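Local coordinates for protein iron transport multicopper oxidase FET3 (Saccharomyces cerevisiae, PDB 1ZPU) that oxidises Fe(2+) to Fe(3+) with four bound copper ions, reducing O2 to water, so that the ferric iron can be imported by a partner permease, at residues 62-67 / 118-123; 38-43 / 97-102. All blocks are in the same frame, centred on the assembly; numbering follows the deposited sequence.

Interaction 1 of 2, residues 62-67 / 118-123. With CU1 (copper (I) ion), chain B; NAG (2-acetamido-2-deoxy-beta-D-glucopyranose), chain C.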
loop_
_atom_site.group_PDB
_atom_site.type_symbol
_atom_site.label_atom_id
_atom_site.label_comp_id
_atom_site.label_asym_id
_atom_site.label_seq_id
_atom_site.Cartn_x
_atom_site.Cartn_y
_atom_site.Cartn_z
ATOM N N HIS A 62 -6.605 1.003 3.244
ATOM C CA HIS A 62 -5.379 1.717 2.937
ATOM C C HIS A 62 -5.583 3.210 2.919
ATOM O O HIS A 62 -6.327 3.735 2.084
ATOM C CB HIS A 62 -4.854 1.278 1.573
ATOM C CG HIS A 62 -3.512 1.844 1.243
ATOM N ND1 HIS A 62 -2.394 1.057 1.086
ATOM C CD2 HIS A 62 -3.105 3.124 1.057
ATOM C CE1 HIS A 62 -1.358 1.827 0.812
ATOM N NE2 HIS A 62 -1.759 3.085 0.795
ATOM N N GLY A 63 -4.895 3.899 3.822
ATOM C CA GLY A 63 -4.865 5.357 3.791
ATOM C C GLY A 63 -5.689 5.974 4.893
ATOM O O GLY A 63 -5.454 7.112 5.288
ATOM N N LEU A 64 -6.656 5.218 5.394
ATOM C CA LEU A 64 -7.520 5.669 6.462
ATOM C C LEU A 64 -6.724 5.793 7.756
ATOM O O LEU A 64 -5.918 4.927 8.083
ATOM C CB LEU A 64 -8.684 4.696 6.595
ATOM C CG LEU A 64 -9.940 4.938 5.740
ATOM C CD1 LEU A 64 -9.691 5.290 4.282
ATOM C CD2 LEU A 64 -10.883 3.760 5.846
ATOM N N PHE A 65 -6.929 6.886 8.478
ATOM C CA PHE A 65 -6.075 7.211 9.623
ATOM C C PHE A 65 -6.419 6.432 10.885
ATOM O O PHE A 65 -5.610 6.358 11.810
ATOM C CB PHE A 65 -6.101 8.714 9.910
ATOM C CG PHE A 65 -5.490 9.560 8.812
ATOM C CD1 PHE A 65 -4.452 9.065 8.017
ATOM C CD2 PHE A 65 -5.940 10.854 8.588
ATOM C CE1 PHE A 65 -3.898 9.835 7.011
ATOM C CE2 PHE A 65 -5.383 11.627 7.586
ATOM C CZ PHE A 65 -4.359 11.122 6.802
ATOM N N GLN A 66 -7.625 5.867 10.918
ATOM C CA GLN A 66 -8.102 5.055 12.037
ATOM C C GLN A 66 -7.878 5.748 13.386
ATOM O O GLN A 66 -7.557 5.109 14.388
ATOM C CB GLN A 66 -7.469 3.648 11.995
ATOM C CG GLN A 66 -7.716 2.838 10.693
ATOM C CD GLN A 66 -9.196 2.507 10.434
ATOM O OE1 GLN A 66 -10.061 2.667 11.311
ATOM N NE2 GLN A 66 -9.486 2.035 9.226
ATOM N N ASN A 67 -8.064 7.067 13.391
ATOM C CA ASN A 67 -7.829 7.919 14.557
ATOM C C ASN A 67 -8.724 7.500 15.707
ATOM O O ASN A 67 -9.938 7.610 15.612
ATOM C CB ASN A 67 -8.091 9.380 14.178
ATOM C CG ASN A 67 -7.363 10.366 15.066
ATOM O OD1 ASN A 67 -7.253 10.174 16.274
ATOM N ND2 ASN A 67 -6.886 11.451 14.464
ATOM N N GLY A 118 -10.326 -3.957 -3.355
ATOM C CA GLY A 118 -11.436 -3.156 -3.837
ATOM C C GLY A 118 -11.219 -1.703 -3.478
ATOM O O GLY A 118 -10.388 -1.388 -2.628
ATOM N N LEU A 119 -11.966 -0.815 -4.125
ATOM C CA LEU A 119 -11.836 0.614 -3.895
ATOM C C LEU A 119 -12.693 1.126 -2.743
ATOM O O LEU A 119 -13.768 0.610 -2.464
ATOM C CB LEU A 119 -12.166 1.380 -5.174
ATOM C CG LEU A 119 -11.311 1.124 -6.418
ATOM C CD1 LEU A 119 -11.642 2.135 -7.471
ATOM C CD2 LEU A 119 -9.836 1.193 -6.123
ATOM N N PHE A 120 -12.203 2.167 -2.087
ATOM C CA PHE A 120 -12.896 2.800 -0.978
ATOM C C PHE A 120 -12.888 4.299 -1.238
ATOM O O PHE A 120 -11.843 4.947 -1.098
ATOM C CB PHE A 120 -12.165 2.480 0.326
ATOM C CG PHE A 120 -12.962 2.779 1.564
ATOM C CD1 PHE A 120 -13.256 4.094 1.926
ATOM C CD2 PHE A 120 -13.392 1.733 2.391
ATOM C CE1 PHE A 120 -13.996 4.361 3.076
ATOM C CE2 PHE A 120 -14.134 1.989 3.549
ATOM C CZ PHE A 120 -14.434 3.300 3.898
ATOM N N ILE A 121 -14.038 4.842 -1.629
ATOM C CA ILE A 121 -14.138 6.254 -1.978
ATOM C C ILE A 121 -14.898 7.031 -0.933
ATOM O O ILE A 121 -16.020 6.650 -0.553
ATOM C CB ILE A 121 -14.794 6.465 -3.378
ATOM C CG1 ILE A 121 -13.732 6.447 -4.458
ATOM C CG2 ILE A 121 -15.489 7.796 -3.473
ATOM C CD1 ILE A 121 -13.406 5.082 -4.944
ATOM N N ILE A 122 -14.292 8.123 -0.471
ATOM C CA ILE A 122 -14.975 9.049 0.431
ATOM C C ILE A 122 -15.188 10.386 -0.269
ATOM O O ILE A 122 -14.222 11.024 -0.697
ATOM C CB ILE A 122 -14.183 9.259 1.743
ATOM C CG1 ILE A 122 -13.844 7.915 2.386
ATOM C CG2 ILE A 122 -14.974 10.131 2.706
ATOM C CD1 ILE A 122 -12.723 7.993 3.384
ATOM N N LYS A 123 -16.443 10.807 -0.393
ATOM C CA LYS A 123 -16.733 12.103 -1.018
ATOM C C LYS A 123 -16.734 13.234 -0.008
ATOM O O LYS A 123 -17.092 13.030 1.165
ATOM C CB LYS A 123 -18.081 12.119 -1.741
ATOM C CG LYS A 123 -18.295 11.010 -2.750
ATOM C CD LYS A 123 -19.183 9.923 -2.158
ATOM C CE LYS A 123 -20.627 10.403 -1.943
ATOM N NZ LYS A 123 -21.355 9.499 -0.997
HETATM CU CU CU1 B . -2.191 -0.872 1.272
HETATM C C1 NAG C . -6.456 12.478 15.387
HETATM C C2 NAG C . -5.831 13.399 14.338
HETATM C C3 NAG C . -5.347 14.716 14.939
HETATM C C4 NAG C . -6.451 15.367 15.781
HETATM C C5 NAG C . -7.065 14.326 16.736
HETATM C C6 NAG C . -8.229 14.894 17.536
HETATM C C7 NAG C . -4.874 12.437 12.311
HETATM C C8 NAG C . -3.774 11.598 11.729
HETATM N N2 NAG C . -4.756 12.740 13.615
HETATM O O3 NAG C . -4.989 15.571 13.880
HETATM O O4 NAG C . -5.979 16.528 16.457
HETATM O O5 NAG C . -7.516 13.186 16.009
HETATM O O6 NAG C . -9.256 15.275 16.648
HETATM O O7 NAG C . -5.816 12.805 11.593
#

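Interaction 2 of 2, residues 38-43 / 97-102. With NAG (2-acetamido-2-deoxy-beta-D-glucopyranose), chain C; NAG (2-acetamido-2-deoxy-beta-D-glucopyranose), chain K.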
loop_
_atom_site.group_PDB
_atom_site.type_symbol
_atom_site.label_atom_id
_atom_site.label_comp_id
_atom_site.label_asym_id
_atom_site.label_seq_id
_atom_site.Cartn_x
_atom_site.Cartn_y
_atom_site.Cartn_z
ATOM N N VAL A 38 -18.618 6.125 0.577
ATOM C CA VAL A 38 -19.271 6.735 1.739
ATOM C C VAL A 38 -19.065 8.254 1.757
ATOM O O VAL A 38 -18.287 8.791 0.953
ATOM C CB VAL A 38 -18.802 6.106 3.080
ATOM C CG1 VAL A 38 -19.012 4.607 3.065
ATOM C CG2 VAL A 38 -17.342 6.428 3.350
ATOM N N ASN A 39 -19.767 8.933 2.664
ATOM C CA ASN A 39 -19.592 10.357 2.880
ATOM C C ASN A 39 -18.712 10.642 4.089
ATOM O O ASN A 39 -18.655 9.842 5.025
ATOM C CB ASN A 39 -20.948 11.019 3.084
ATOM C CG ASN A 39 -21.608 11.406 1.780
ATOM O OD1 ASN A 39 -21.169 12.332 1.093
ATOM N ND2 ASN A 39 -22.682 10.707 1.436
ATOM N N LYS A 40 -18.035 11.788 4.069
ATOM C CA LYS A 40 -17.237 12.242 5.198
ATOM C C LYS A 40 -18.008 12.015 6.497
ATOM O O LYS A 40 -19.172 12.408 6.624
ATOM C CB LYS A 40 -16.895 13.728 5.027
ATOM C CG LYS A 40 -15.948 14.323 6.082
ATOM C CD LYS A 40 -14.507 13.821 5.887
ATOM C CE LYS A 40 -13.473 14.681 6.639
ATOM N NZ LYS A 40 -13.590 16.165 6.407
ATOM N N GLY A 41 -17.361 11.355 7.451
ATOM C CA GLY A 41 -17.949 11.142 8.766
ATOM C C GLY A 41 -18.950 10.002 8.883
ATOM O O GLY A 41 -19.564 9.839 9.930
ATOM N N ASP A 42 -19.126 9.214 7.824
ATOM C CA ASP A 42 -19.968 8.015 7.902
ATOM C C ASP A 42 -19.311 6.887 8.705
ATOM O O ASP A 42 -18.090 6.868 8.896
ATOM C CB ASP A 42 -20.360 7.520 6.504
ATOM C CG ASP A 42 -21.505 8.320 5.893
ATOM O OD1 ASP A 42 -22.054 9.210 6.577
ATOM O OD2 ASP A 42 -21.868 8.048 4.726
ATOM N N ARG A 43 -20.137 5.967 9.189
ATOM C CA ARG A 43 -19.655 4.777 9.872
ATOM C C ARG A 43 -19.677 3.595 8.907
ATOM O O ARG A 43 -20.650 3.380 8.199
ATOM C CB ARG A 43 -20.499 4.478 11.114
ATOM C CG ARG A 43 -20.019 3.270 11.906
ATOM C CD ARG A 43 -20.738 3.107 13.240
ATOM N NE ARG A 43 -20.450 4.192 14.177
ATOM C CZ ARG A 43 -19.337 4.299 14.900
ATOM N NH1 ARG A 43 -18.384 3.384 14.805
ATOM N NH2 ARG A 43 -19.182 5.326 15.725
ATOM N N TYR A 97 -11.519 11.795 9.264
ATOM C CA TYR A 97 -10.261 12.478 8.980
ATOM C C TYR A 97 -9.734 12.235 7.574
ATOM O O TYR A 97 -8.663 12.734 7.215
ATOM C CB TYR A 97 -9.217 12.101 10.032
ATOM C CG TYR A 97 -9.641 12.432 11.449
ATOM C CD1 TYR A 97 -10.258 11.473 12.253
ATOM C CD2 TYR A 97 -9.428 13.711 11.989
ATOM C CE1 TYR A 97 -10.652 11.775 13.566
ATOM C CE2 TYR A 97 -9.815 14.022 13.304
ATOM C CZ TYR A 97 -10.425 13.048 14.082
ATOM O OH TYR A 97 -10.808 13.333 15.364
ATOM N N ASN A 98 -10.491 11.482 6.778
ATOM C CA ASN A 98 -10.104 11.198 5.390
ATOM C C ASN A 98 -11.146 11.588 4.351
ATOM O O ASN A 98 -12.348 11.444 4.566
ATOM C CB ASN A 98 -9.724 9.728 5.219
ATOM C CG ASN A 98 -8.502 9.366 6.005
ATOM O OD1 ASN A 98 -8.597 8.912 7.145
ATOM N ND2 ASN A 98 -7.342 9.604 5.423
ATOM N N VAL A 99 -10.660 12.078 3.221
ATOM C CA VAL A 99 -11.489 12.374 2.074
ATOM C C VAL A 99 -10.762 11.886 0.826
ATOM O O VAL A 99 -9.531 11.914 0.769
ATOM C CB VAL A 99 -11.788 13.884 2.002
ATOM C CG1 VAL A 99 -11.992 14.362 0.560
ATOM C CG2 VAL A 99 -13.007 14.185 2.804
ATOM N N GLY A 100 -11.511 11.411 -0.163
ATOM C CA GLY A 100 -10.924 11.128 -1.461
ATOM C C GLY A 100 -10.836 9.666 -1.809
ATOM O O GLY A 100 -11.726 8.880 -1.468
ATOM N N THR A 101 -9.756 9.304 -2.496
ATOM C CA THR A 101 -9.637 7.972 -3.081
ATOM C C THR A 101 -8.782 7.030 -2.247
ATOM O O THR A 101 -7.599 7.289 -2.016
ATOM C CB THR A 101 -9.117 8.051 -4.537
ATOM O OG1 THR A 101 -9.837 9.085 -5.236
ATOM C CG2 THR A 101 -9.306 6.704 -5.249
ATOM N N TYR A 102 -9.398 5.944 -1.779
ATOM C CA TYR A 102 -8.670 4.929 -1.019
ATOM C C TYR A 102 -9.006 3.550 -1.550
ATOM O O TYR A 102 -9.776 3.411 -2.489
ATOM C CB TYR A 102 -8.977 5.041 0.486
ATOM C CG TYR A 102 -8.699 6.418 1.022
ATOM C CD1 TYR A 102 -9.611 7.451 0.833
ATOM C CD2 TYR A 102 -7.517 6.697 1.676
ATOM C CE1 TYR A 102 -9.359 8.707 1.284
ATOM C CE2 TYR A 102 -7.250 7.962 2.141
ATOM C CZ TYR A 102 -8.175 8.965 1.935
ATOM O OH TYR A 102 -7.922 10.234 2.389
HETATM C C1 NAG C . -6.456 12.478 15.387
HETATM C C2 NAG C . -5.831 13.399 14.338
HETATM C C3 NAG C . -5.347 14.716 14.939
HETATM C C4 NAG C . -6.451 15.367 15.781
HETATM C C5 NAG C . -7.065 14.326 16.736
HETATM C C6 NAG C . -8.229 14.894 17.536
HETATM C C7 NAG C . -4.874 12.437 12.311
HETATM C C8 NAG C . -3.774 11.598 11.729
HETATM N N2 NAG C . -4.756 12.740 13.615
HETATM O O3 NAG C . -4.989 15.571 13.880
HETATM O O4 NAG C . -5.979 16.528 16.457
HETATM O O5 NAG C . -7.516 13.186 16.009
HETATM O O6 NAG C . -9.256 15.275 16.648
HETATM O O7 NAG C . -5.816 12.805 11.593
HETATM C C1 NAG K . -19.791 -0.179 16.162
HETATM C C2 NAG K . -20.505 -0.921 17.297
HETATM C C3 NAG K . -21.449 0.042 18.002
HETATM C C4 NAG K . -20.655 1.239 18.506
HETATM C C5 NAG K . -19.658 1.797 17.483
HETATM C C6 NAG K . -18.634 2.696 18.177
HETATM C C7 NAG K . -22.195 -2.470 16.235
HETATM C C8 NAG K . -23.555 -2.047 16.740
HETATM N N2 NAG K . -21.120 -2.210 16.973
HETATM O O3 NAG K . -22.040 -0.601 19.117
HETATM O O4 NAG K . -21.563 2.241 18.908
HETATM O O5 NAG K . -18.955 0.775 16.787
HETATM O O6 NAG K . -18.293 2.163 19.442
HETATM O O7 NAG K . -22.096 -3.081 15.178
#

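Interaction 1 of 2, residues 62-67 / 118-123
Just two residues beyond a copper ligand, L64 lays CD2 on the face of the F120 ring, a CH-pi contact 4.3 Å from the ring centroid and 17° off the ring normal. The methyl lies off centre, closest to CZ of F120. The other arm of the fork, CD1 of L64, reaches CD1 of I122 at 4.2 Å. The side chain of L64 points toward strand 118-123, and with CG anti to the carbonyl carbon (chi1 -88°) its two methyls reach two residues on the same side of the strand; F93 and Y102 pack around L64.

At one end of 62-67, ND1 of H62 binds a type 3 copper ion at 1.9 Å with H105 and H464, while its NE2 hydrogen-bonds with D437 and T438. At the other end N67 carries an N-linked sugar, and CD2 of F65 lies 3.6 Å from its acetamide O7. With an alanine here in place of F65, the acetamide is likely to lose the aromatic surface on that side and to be less firmly placed there, though Y97 still holds the sugar. Between copper and glycan, the contact itself is wholly apolar, so its hold on the strand depends on the fit of buried hydrocarbon surfaces.

Interaction 2 of 2, residues 38-43 / 97-102
The hydroxyl of Y102 is gripped by N98 and V99, the two residues on which K40 rests: ND2 of N98 donates to Y102 OH at 3.2 Å, close to the amide plane, and Y102 OH donates to V99 O at 2.8 Å. The second bond meets the carbonyl from above its plane, 52° out. OD1 of N98 accepts from the backbone N of F65, so both ends of this buried amide are engaged and tie 97-102 to the loop that follows H62.

On the outer side K40 crosses it. Its CG is anti to the backbone N (chi1 -175°) and the chain then bends at chi2, which lays the methylenes across V99 at about a right angle: CD of K40 is 3.4 Å from CG2 of V99 and 3.5 Å from N98 O. Lysine here acts through its hydrocarbon part.

K40 sits in a type II turn from N39 to D42, with G41 at positive phi. D42 N bonds to N39 O at 2.9 Å, and the D42 carboxylate takes N39 N on OD2 from above its plane, at 3.1 Å; OD2 also bonds to H3, and OD1 to the N-terminal amine of E1.

Glycans border the contact. OH of Y97 hydrogen-bonds O6 of the N67-linked sugar at 2.8 Å, with that sugar over one ring face, and another sugar lies over one face of the R43 guanidinium, whose NH1 bonds to N92.

Strand 36-39 is an edge of its sheet, running parallel to 117-123, which pairs antiparallel with 100-105. K40 and V99 therefore meet past the end of the intervening strand, where the backbones of K123 and K40 are hydrogen-bonded.

In the fold
Both contacts belong to the first cupredoxin-like domain and share one sheet: strand 117-123, whose F120 and I122 serve interaction 1, lies between strands 36-39 and 100-105 of interaction 2. Backbone hydrogen bonds, F120 O to Y102 N and probably I122 O to G100 N, join the two. Interaction 1 is buried and purely apolar, its loop starting from a type 3 copper ligand; interaction 2, farther from the centre of the chain, is partly exposed and pairs a lysine's methylenes with backbone and valine, with hydrogen bonds organised inside each segment. F65 and Y97, one from each interaction, border the N67-linked sugar.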